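Local coordinates for protein FdhC (Acinetobacter nosocomialis, PDB 5KTC) that transfers the (R)-3-hydroxybutanoyl group from its coenzyme A thioester to the 3-amino group of a dTDP-linked 3-amino-3,6-dideoxy-D-galactose, as a GNAT-superfamily sugar N-acyltransferase, at the FUH/COA site. Coordinates in Å, arbitrary orientation; residue numbers count along the deposited sequence, not the author numbering.

The FUH/COA site. Residues 28, 36-38, 40, 47, 50, 65, 81, 83, 95-97, 99, 105-106, 108-109, 131, 136, 138-139, 143, 145. With FUH ([[(2~{R},3~{S},5~{R})-5-[5-methyl-2,4-bis(oxidanylidene)pyrimidin-1-yl]-3-oxidanyl-oxolan-2-yl]methoxy-oxidanyl-phosphoryl] [(2~{R},3~{R},4~{S},5~{R},6~{R})-6-methyl-3,5-bis(oxidanyl)-4-[[(3~{R})-3-oxidanylbutanoyl]amino]oxan-2-yl] hydrogen phosphate), chain B; COA (coenzyme A), chain C.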
loop_
_atom_site.group_PDB
_atom_site.type_symbol
_atom_site.label_atom_id
_atom_site.label_comp_id
_atom_site.label_asym_id
_atom_site.label_seq_id
_atom_site.Cartn_x
_atom_site.Cartn_y
_atom_site.Cartn_z
ATOM N N ARG A 28 11.746 3.994 7.794
ATOM C CA ARG A 28 10.863 4.028 8.978
ATOM C C ARG A 28 11.407 4.929 10.113
ATOM O O ARG A 28 10.628 5.433 10.928
ATOM C CB ARG A 28 10.651 2.626 9.468
ATOM C CG ARG A 28 9.706 1.816 8.562
ATOM C CD ARG A 28 9.397 0.469 9.195
ATOM N NE ARG A 28 8.485 0.656 10.333
ATOM C CZ ARG A 28 7.154 0.623 10.294
ATOM N NH1 ARG A 28 6.474 0.371 9.159
ATOM N NH2 ARG A 28 6.469 0.909 11.417
ATOM N N TYR A 36 3.240 9.433 11.780
ATOM C CA TYR A 36 1.971 8.727 12.026
ATOM C C TYR A 36 2.044 7.197 11.809
ATOM O O TYR A 36 1.011 6.527 11.519
ATOM C CB TYR A 36 0.941 9.354 11.120
ATOM C CG TYR A 36 0.731 10.824 11.316
ATOM C CD1 TYR A 36 0.115 11.323 12.470
ATOM C CD2 TYR A 36 1.102 11.719 10.348
ATOM C CE1 TYR A 36 -0.077 12.681 12.630
ATOM C CE2 TYR A 36 0.884 13.051 10.490
ATOM C CZ TYR A 36 0.310 13.546 11.637
ATOM O OH TYR A 36 0.099 14.925 11.746
ATOM N N ILE A 37 3.246 6.647 11.912
ATOM C CA ILE A 37 3.403 5.220 11.840
ATOM C C ILE A 37 4.012 4.722 13.120
ATOM O O ILE A 37 4.443 5.549 13.957
ATOM C CB ILE A 37 4.188 4.779 10.573
ATOM C CG1 ILE A 37 5.662 5.058 10.753
ATOM C CG2 ILE A 37 3.650 5.539 9.358
ATOM C CD1 ILE A 37 6.549 4.577 9.632
ATOM N N SER A 38 4.047 3.395 13.285
ATOM C CA SER A 38 4.573 2.790 14.508
ATOM C C SER A 38 6.088 2.914 14.616
ATOM O O SER A 38 6.802 2.724 13.636
ATOM C CB SER A 38 4.224 1.303 14.612
ATOM O OG SER A 38 2.824 1.042 14.732
ATOM N N SER A 40 9.734 1.720 15.119
ATOM C CA SER A 40 10.377 0.444 14.873
ATOM C C SER A 40 11.884 0.553 14.907
ATOM O O SER A 40 12.438 1.650 14.771
ATOM C CB SER A 40 9.940 -0.099 13.489
ATOM O OG SER A 40 10.407 0.738 12.427
ATOM N N GLN A 47 15.660 -5.640 12.046
ATOM C CA GLN A 47 14.684 -5.534 10.956
ATOM C C GLN A 47 14.728 -6.792 10.044
ATOM O O GLN A 47 13.689 -7.262 9.624
ATOM C CB GLN A 47 14.887 -4.253 10.192
ATOM C CG GLN A 47 13.971 -4.033 8.996
ATOM C CD GLN A 47 12.527 -3.917 9.330
ATOM O OE1 GLN A 47 12.153 -3.241 10.259
ATOM N NE2 GLN A 47 11.674 -4.535 8.515
ATOM N N TRP A 50 12.640 -9.299 11.790
ATOM C CA TRP A 50 11.223 -8.969 11.549
ATOM C C TRP A 50 10.791 -9.511 10.179
ATOM O O TRP A 50 9.706 -10.087 10.038
ATOM C CB TRP A 50 10.977 -7.437 11.626
ATOM C CG TRP A 50 9.513 -7.056 11.791
ATOM C CD1 TRP A 50 8.837 -6.725 12.973
ATOM C CD2 TRP A 50 8.531 -6.997 10.767
ATOM N NE1 TRP A 50 7.503 -6.470 12.710
ATOM C CE2 TRP A 50 7.286 -6.652 11.376
ATOM C CE3 TRP A 50 8.557 -7.220 9.377
ATOM C CZ2 TRP A 50 6.101 -6.529 10.642
ATOM C CZ3 TRP A 50 7.343 -7.095 8.656
ATOM C CH2 TRP A 50 6.155 -6.748 9.289
ATOM N N TYR A 65 4.007 -8.139 1.851
ATOM C CA TYR A 65 4.705 -6.886 2.153
ATOM C C TYR A 65 5.593 -6.571 0.975
ATOM O O TYR A 65 6.301 -7.466 0.518
ATOM C CB TYR A 65 5.569 -7.114 3.369
ATOM C CG TYR A 65 6.227 -5.976 4.042
ATOM C CD1 TYR A 65 5.904 -4.661 3.794
ATOM C CD2 TYR A 65 7.187 -6.230 5.013
ATOM C CE1 TYR A 65 6.522 -3.626 4.498
ATOM C CE2 TYR A 65 7.810 -5.208 5.724
ATOM C CZ TYR A 65 7.476 -3.903 5.465
ATOM O OH TYR A 65 8.111 -2.832 6.167
ATOM N N ARG A 81 1.930 -2.696 2.651
ATOM C CA ARG A 81 1.634 -4.078 3.190
ATOM C C ARG A 81 0.169 -4.398 3.245
ATOM O O ARG A 81 -0.635 -3.549 3.613
ATOM C CB ARG A 81 2.210 -4.172 4.596
ATOM C CG ARG A 81 2.308 -5.547 5.232
ATOM C CD ARG A 81 3.283 -5.559 6.433
ATOM N NE ARG A 81 2.816 -4.675 7.481
ATOM C CZ ARG A 81 2.323 -4.946 8.708
ATOM N NH1 ARG A 81 2.258 -6.155 9.257
ATOM N NH2 ARG A 81 1.918 -3.912 9.423
ATOM N N TYR A 83 -2.204 -7.254 5.199
ATOM C CA TYR A 83 -2.028 -8.035 6.438
ATOM C C TYR A 83 -3.396 -8.194 7.160
ATOM O O TYR A 83 -4.415 -7.550 6.822
ATOM C CB TYR A 83 -0.916 -7.338 7.313
ATOM C CG TYR A 83 -1.287 -5.975 7.907
ATOM C CD1 TYR A 83 -1.314 -4.837 7.138
ATOM C CD2 TYR A 83 -1.591 -5.825 9.308
ATOM C CE1 TYR A 83 -1.638 -3.605 7.693
ATOM C CE2 TYR A 83 -1.881 -4.591 9.874
ATOM C CZ TYR A 83 -1.940 -3.470 9.071
ATOM O OH TYR A 83 -2.191 -2.213 9.585
ATOM N N GLY A 95 -1.675 -1.068 4.848
ATOM C CA GLY A 95 -0.974 -0.005 5.536
ATOM C C GLY A 95 0.515 -0.167 5.409
ATOM O O GLY A 95 1.026 -0.556 4.332
ATOM N N SER A 96 1.244 0.138 6.485
ATOM C CA SER A 96 2.691 0.332 6.388
ATOM C C SER A 96 3.106 1.140 5.146
ATOM O O SER A 96 4.093 0.807 4.448
ATOM C CB SER A 96 3.482 -0.975 6.491
ATOM O OG SER A 96 3.114 -1.787 7.589
ATOM N N TRP A 97 2.345 2.186 4.877
ATOM C CA TRP A 97 2.327 2.793 3.544
ATOM C C TRP A 97 3.185 4.032 3.658
ATOM O O TRP A 97 2.800 5.024 4.332
ATOM C CB TRP A 97 0.947 3.187 3.174
ATOM C CG TRP A 97 0.769 3.688 1.769
ATOM C CD1 TRP A 97 1.434 3.294 0.649
ATOM C CD2 TRP A 97 -0.205 4.651 1.355
ATOM N NE1 TRP A 97 0.918 3.968 -0.450
ATOM C CE2 TRP A 97 -0.095 4.785 -0.044
ATOM C CE3 TRP A 97 -1.159 5.417 2.042
ATOM C CZ2 TRP A 97 -0.864 5.670 -0.769
ATOM C CZ3 TRP A 97 -1.958 6.314 1.313
ATOM C CH2 TRP A 97 -1.813 6.401 -0.097
ATOM N N LEU A 99 6.113 6.558 1.460
ATOM C CA LEU A 99 6.848 6.960 0.240
ATOM C C LEU A 99 7.884 8.050 0.603
ATOM O O LEU A 99 7.530 8.989 1.319
ATOM C CB LEU A 99 5.869 7.493 -0.785
ATOM C CG LEU A 99 4.984 6.452 -1.484
ATOM C CD1 LEU A 99 3.930 7.156 -2.300
ATOM C CD2 LEU A 99 5.763 5.492 -2.380
ATOM N N LYS A 105 5.669 11.505 -8.701
ATOM C CA LYS A 105 4.639 12.475 -8.273
ATOM C C LYS A 105 3.339 11.787 -7.805
ATOM O O LYS A 105 2.783 12.158 -6.762
ATOM C CB LYS A 105 4.282 13.405 -9.412
ATOM C CG LYS A 105 3.442 14.581 -8.976
ATOM C CD LYS A 105 3.406 15.605 -10.109
ATOM C CE LYS A 105 2.464 16.766 -9.794
ATOM N NZ LYS A 105 2.867 17.566 -8.598
ATOM N N TYR A 106 2.909 10.821 -8.611
ATOM C CA TYR A 106 1.665 10.134 -8.417
ATOM C C TYR A 106 1.863 8.724 -7.846
ATOM O O TYR A 106 0.948 7.926 -7.915
ATOM C CB TYR A 106 0.835 10.087 -9.751
ATOM C CG TYR A 106 0.545 11.501 -10.261
ATOM C CD1 TYR A 106 -0.176 12.399 -9.483
ATOM C CD2 TYR A 106 1.028 11.956 -11.492
ATOM C CE1 TYR A 106 -0.403 13.712 -9.903
ATOM C CE2 TYR A 106 0.809 13.277 -11.909
ATOM C CZ TYR A 106 0.093 14.134 -11.127
ATOM O OH TYR A 106 -0.126 15.447 -11.510
ATOM N N ALA A 108 1.695 7.696 -4.907
ATOM C CA ALA A 108 0.679 7.420 -3.850
ATOM C C ALA A 108 -0.577 6.829 -4.490
ATOM O O ALA A 108 -1.109 5.797 -4.056
ATOM C CB ALA A 108 0.375 8.674 -3.023
ATOM N N VAL A 109 -1.023 7.452 -5.574
ATOM C CA VAL A 109 -2.200 6.946 -6.311
ATOM C C VAL A 109 -1.922 5.573 -6.901
ATOM O O VAL A 109 -2.754 4.642 -6.796
ATOM C CB VAL A 109 -2.666 7.918 -7.434
ATOM C CG1 VAL A 109 -3.866 7.378 -8.141
ATOM C CG2 VAL A 109 -2.932 9.290 -6.887
ATOM N N GLU A 131 -6.708 2.067 8.948
ATOM C CA GLU A 131 -6.863 3.234 9.800
ATOM C C GLU A 131 -5.796 4.287 9.513
ATOM O O GLU A 131 -4.748 3.964 8.963
ATOM C CB GLU A 131 -6.794 2.825 11.262
ATOM C CG GLU A 131 -5.532 2.191 11.755
ATOM C CD GLU A 131 -5.507 0.693 11.807
ATOM O OE1 GLU A 131 -4.425 0.109 11.686
ATOM O OE2 GLU A 131 -6.556 0.073 11.989
ATOM N N ASN A 136 -3.303 13.299 10.451
ATOM C CA ASN A 136 -2.679 12.966 9.139
ATOM C C ASN A 136 -3.577 13.365 7.981
ATOM O O ASN A 136 -4.039 12.549 7.139
ATOM C CB ASN A 136 -2.327 11.471 9.117
ATOM C CG ASN A 136 -1.197 11.126 8.153
ATOM O OD1 ASN A 136 -0.662 11.968 7.445
ATOM N ND2 ASN A 136 -0.836 9.852 8.135
ATOM N N LYS A 138 -3.915 15.053 5.191
ATOM C CA LYS A 138 -3.855 14.814 3.786
ATOM C C LYS A 138 -4.155 13.315 3.425
ATOM O O LYS A 138 -4.564 12.994 2.318
ATOM C CB LYS A 138 -2.455 15.252 3.317
ATOM C CG LYS A 138 -2.365 15.363 1.840
ATOM C CD LYS A 138 -1.118 16.071 1.330
ATOM C CE LYS A 138 -1.226 16.011 -0.188
ATOM N NZ LYS A 138 -0.066 16.584 -0.914
ATOM N N VAL A 139 -3.862 12.413 4.334
ATOM C CA VAL A 139 -4.073 10.956 4.101
ATOM C C VAL A 139 -5.561 10.624 4.256
ATOM O O VAL A 139 -6.121 9.869 3.480
ATOM C CB VAL A 139 -3.136 10.136 5.026
ATOM C CG1 VAL A 139 -3.342 8.620 4.865
ATOM C CG2 VAL A 139 -1.701 10.519 4.711
ATOM N N HIS A 143 -7.775 9.083 1.001
ATOM C CA HIS A 143 -8.671 7.913 1.094
ATOM C C HIS A 143 -10.146 8.260 0.840
ATOM O O HIS A 143 -10.821 7.560 0.064
ATOM C CB HIS A 143 -8.536 7.182 2.438
ATOM C CG HIS A 143 -7.198 6.532 2.632
ATOM N ND1 HIS A 143 -6.703 5.595 1.758
ATOM C CD2 HIS A 143 -6.252 6.699 3.580
ATOM C CE1 HIS A 143 -5.525 5.179 2.187
ATOM N NE2 HIS A 143 -5.224 5.837 3.292
ATOM N N LYS A 145 -11.237 10.786 -0.955
ATOM C CA LYS A 145 -11.304 11.045 -2.371
ATOM C C LYS A 145 -11.396 9.769 -3.205
ATOM O O LYS A 145 -12.170 9.682 -4.154
ATOM C CB LYS A 145 -10.117 11.883 -2.852
ATOM C CG LYS A 145 -10.188 12.358 -4.329
ATOM C CD LYS A 145 -9.140 13.462 -4.582
ATOM C CE LYS A 145 -9.015 13.912 -6.048
ATOM N NZ LYS A 145 -10.328 14.317 -6.645
HETATM O O1 FUH B . -0.534 2.826 6.639
HETATM C C1 FUH B . -1.638 2.800 7.172
HETATM C C2 FUH B . -2.914 2.816 6.398
HETATM C C3 FUH B . -2.752 3.426 5.031
HETATM O O2 FUH B . -3.000 4.855 5.056
HETATM C C4 FUH B . -3.756 2.847 4.065
HETATM N N1 FUH B . -1.788 2.713 8.553
HETATM C C5 FUH B . -0.643 2.354 9.397
HETATM C C6 FUH B . -0.550 3.267 10.634
HETATM O O3 FUH B . -1.740 3.177 11.294
HETATM C C7 FUH B . 0.486 2.824 11.641
HETATM C C8 FUH B . 0.402 3.541 13.009
HETATM O O4 FUH B . 0.354 1.418 11.912
HETATM C C9 FUH B . -0.780 0.909 9.842
HETATM O O5 FUH B . -0.663 -0.006 8.741
HETATM C C10 FUH B . 0.323 0.560 10.758
HETATM O O6 FUH B . 1.534 0.685 10.028
HETATM P P1 FUH B . 2.895 0.121 10.567
HETATM O O7 FUH B . 3.549 1.036 11.534
HETATM O O8 FUH B . 3.739 -0.044 9.303
HETATM O O9 FUH B . 2.745 -1.390 11.043
HETATM P P2 FUH B . 2.257 -2.032 12.425
HETATM O O10 FUH B . 1.220 -3.046 12.088
HETATM O O11 FUH B . 1.754 -0.884 13.290
HETATM O O12 FUH B . 3.616 -2.671 12.888
HETATM C C11 FUH B . 3.610 -3.774 13.799
HETATM C C12 FUH B . 4.897 -3.737 14.584
HETATM C C13 FUH B . 5.256 -2.337 15.127
HETATM O O13 FUH B . 5.918 -2.409 16.402
HETATM C C14 FUH B . 6.293 -1.795 14.152
HETATM C C15 FUH B . 6.972 -3.068 13.710
HETATM O O14 FUH B . 5.988 -4.133 13.746
HETATM N N2 FUH B . 7.452 -3.112 12.312
HETATM C C16 FUH B . 6.579 -3.070 11.267
HETATM C C17 FUH B . 7.048 -3.180 9.957
HETATM C C18 FUH B . 6.116 -3.155 8.765
HETATM C C19 FUH B . 8.461 -3.298 9.778
HETATM O O15 FUH B . 8.935 -3.455 8.579
HETATM N N3 FUH B . 9.297 -3.337 10.824
HETATM C C20 FUH B . 8.785 -3.288 12.059
HETATM O O16 FUH B . 9.617 -3.300 13.085
HETATM N N1A COA C . -6.927 11.509 -8.018
HETATM C C2A COA C . -5.988 12.231 -8.673
HETATM N N3A COA C . -4.886 12.693 -8.078
HETATM C C4A COA C . -4.657 12.352 -6.818
HETATM C C5A COA C . -5.623 11.524 -6.054
HETATM C C6A COA C . -6.820 11.108 -6.745
HETATM N N6A COA C . -7.752 10.374 -6.144
HETATM N N7A COA C . -5.125 11.357 -4.837
HETATM C C8A COA C . -3.953 12.024 -4.797
HETATM N N9A COA C . -3.686 12.627 -5.986
HETATM C C1B COA C . -2.487 13.420 -6.337
HETATM C C2B COA C . -2.158 14.384 -5.191
HETATM O O2B COA C . -2.875 15.626 -5.274
HETATM C C3B COA C . -0.678 14.513 -5.309
HETATM O O3B COA C . -0.413 15.401 -6.399
HETATM P P3B COA C . 0.137 16.886 -6.118
HETATM O O7A COA C . 1.645 16.688 -6.322
HETATM O O8A COA C . -0.603 17.487 -7.279
HETATM O O9A COA C . -0.280 17.275 -4.723
HETATM C C4B COA C . -0.242 13.124 -5.720
HETATM O O4B COA C . -1.346 12.555 -6.442
HETATM C C5B COA C . 0.256 12.284 -4.562
HETATM O O5B COA C . -0.747 12.172 -3.576
HETATM P P1A COA C . -0.465 12.685 -2.108
HETATM O O1A COA C . -1.777 12.661 -1.353
HETATM O O2A COA C . 0.480 13.852 -2.019
HETATM O O3A COA C . 0.323 11.480 -1.369
HETATM P P2A COA C . 1.790 11.337 -0.867
HETATM O O4A COA C . 2.820 11.404 -1.962
HETATM O O5A COA C . 2.063 12.223 0.335
HETATM O O6A COA C . 1.821 9.822 -0.365
HETATM C CBP COA C . 1.877 8.724 1.810
HETATM C CCP COA C . 1.030 9.475 0.767
HETATM C CDP COA C . 0.974 8.448 2.986
HETATM C CEP COA C . 2.394 7.409 1.234
HETATM C CAP COA C . 3.076 9.614 2.218
HETATM O OAP COA C . 2.518 10.945 2.476
HETATM C C9P COA C . 3.857 9.097 3.358
HETATM O O9P COA C . 4.756 8.230 3.304
HETATM N N8P COA C . 3.505 9.644 4.539
HETATM C C7P COA C . 4.145 9.241 5.735
HETATM C C6P COA C . 3.827 7.853 6.228
HETATM C C5P COA C . 2.361 7.760 6.569
HETATM O O5P COA C . 1.859 8.626 7.308
HETATM N N4P COA C . 1.689 6.769 6.021
HETATM C C3P COA C . 0.235 6.644 6.161
HETATM C C2P COA C . -0.179 6.105 7.544
HETATM S S1P COA C . -1.997 6.249 7.714
HETATM O O HOH W 1 -1.473 -2.332 12.088
HETATM O O HOH W 2 -2.606 1.536 13.355
HETATM O O HOH W 3 3.014 10.213 -4.513
#
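Strand 91-99 of this GNAT-superfamily enzyme brings together the two products, the dTDP-linked acylated sugar FUH and coenzyme A. The thymine is read on its edge and held by its faces. Gln47, bent at chi2 (64°), turns its amide so that OE1 takes the hydrogen of FUH N3 on an in-plane lone pair at 2.9 Å, while NE2 donates to the carbonyl oxygen O15. Tyr65 OH also donates to FUH O15, at 2.6 Å. Trp50 stacks its indole almost parallel on one face of the base, the planes 9° apart for the six-membered ring; Arg28 NE lies over the opposite face, a cation-pi contact. Arg28, bent at chi3, also grips the sugar-linked phosphate end-on, NH1 to O8 and NH2 to O7, both nearly straight and in the guanidinium plane; its NE bonds Ser40 OG, which helps fix its rotation. O7 also accepts from Ser38 N, and O8 from Ser96 OG, itself clasped side-on by Arg81 NE and NH2. Arg81 NH2 hydrogen-bonds and salt-bridges O10 of the nucleoside phosphate, and with the Arg28-O8 salt bridge probably offsets the diphosphate charge; it also lies over the Tyr83 ring. Sugar hydroxyl O5 takes Ser96 N and bonds Tyr83 OH. COA S1P lies 3.5 Å from the amide carbonyl carbon FUH C1, consistent with transfer between them. His143 NE2 lies 3.0 Å from the butanoyl hydroxyl FUH O2, which sits in the imidazole plane at its edge. Trp97 O meets pantetheine COA N4P at 2.7 Å and Leu99 N meets COA O9P at 2.8 Å, while methyl CEP sits over the Trp97 indole face. Lys138 and Lys105 tips salt-bridge the pyrophosphate and 3'-phosphate.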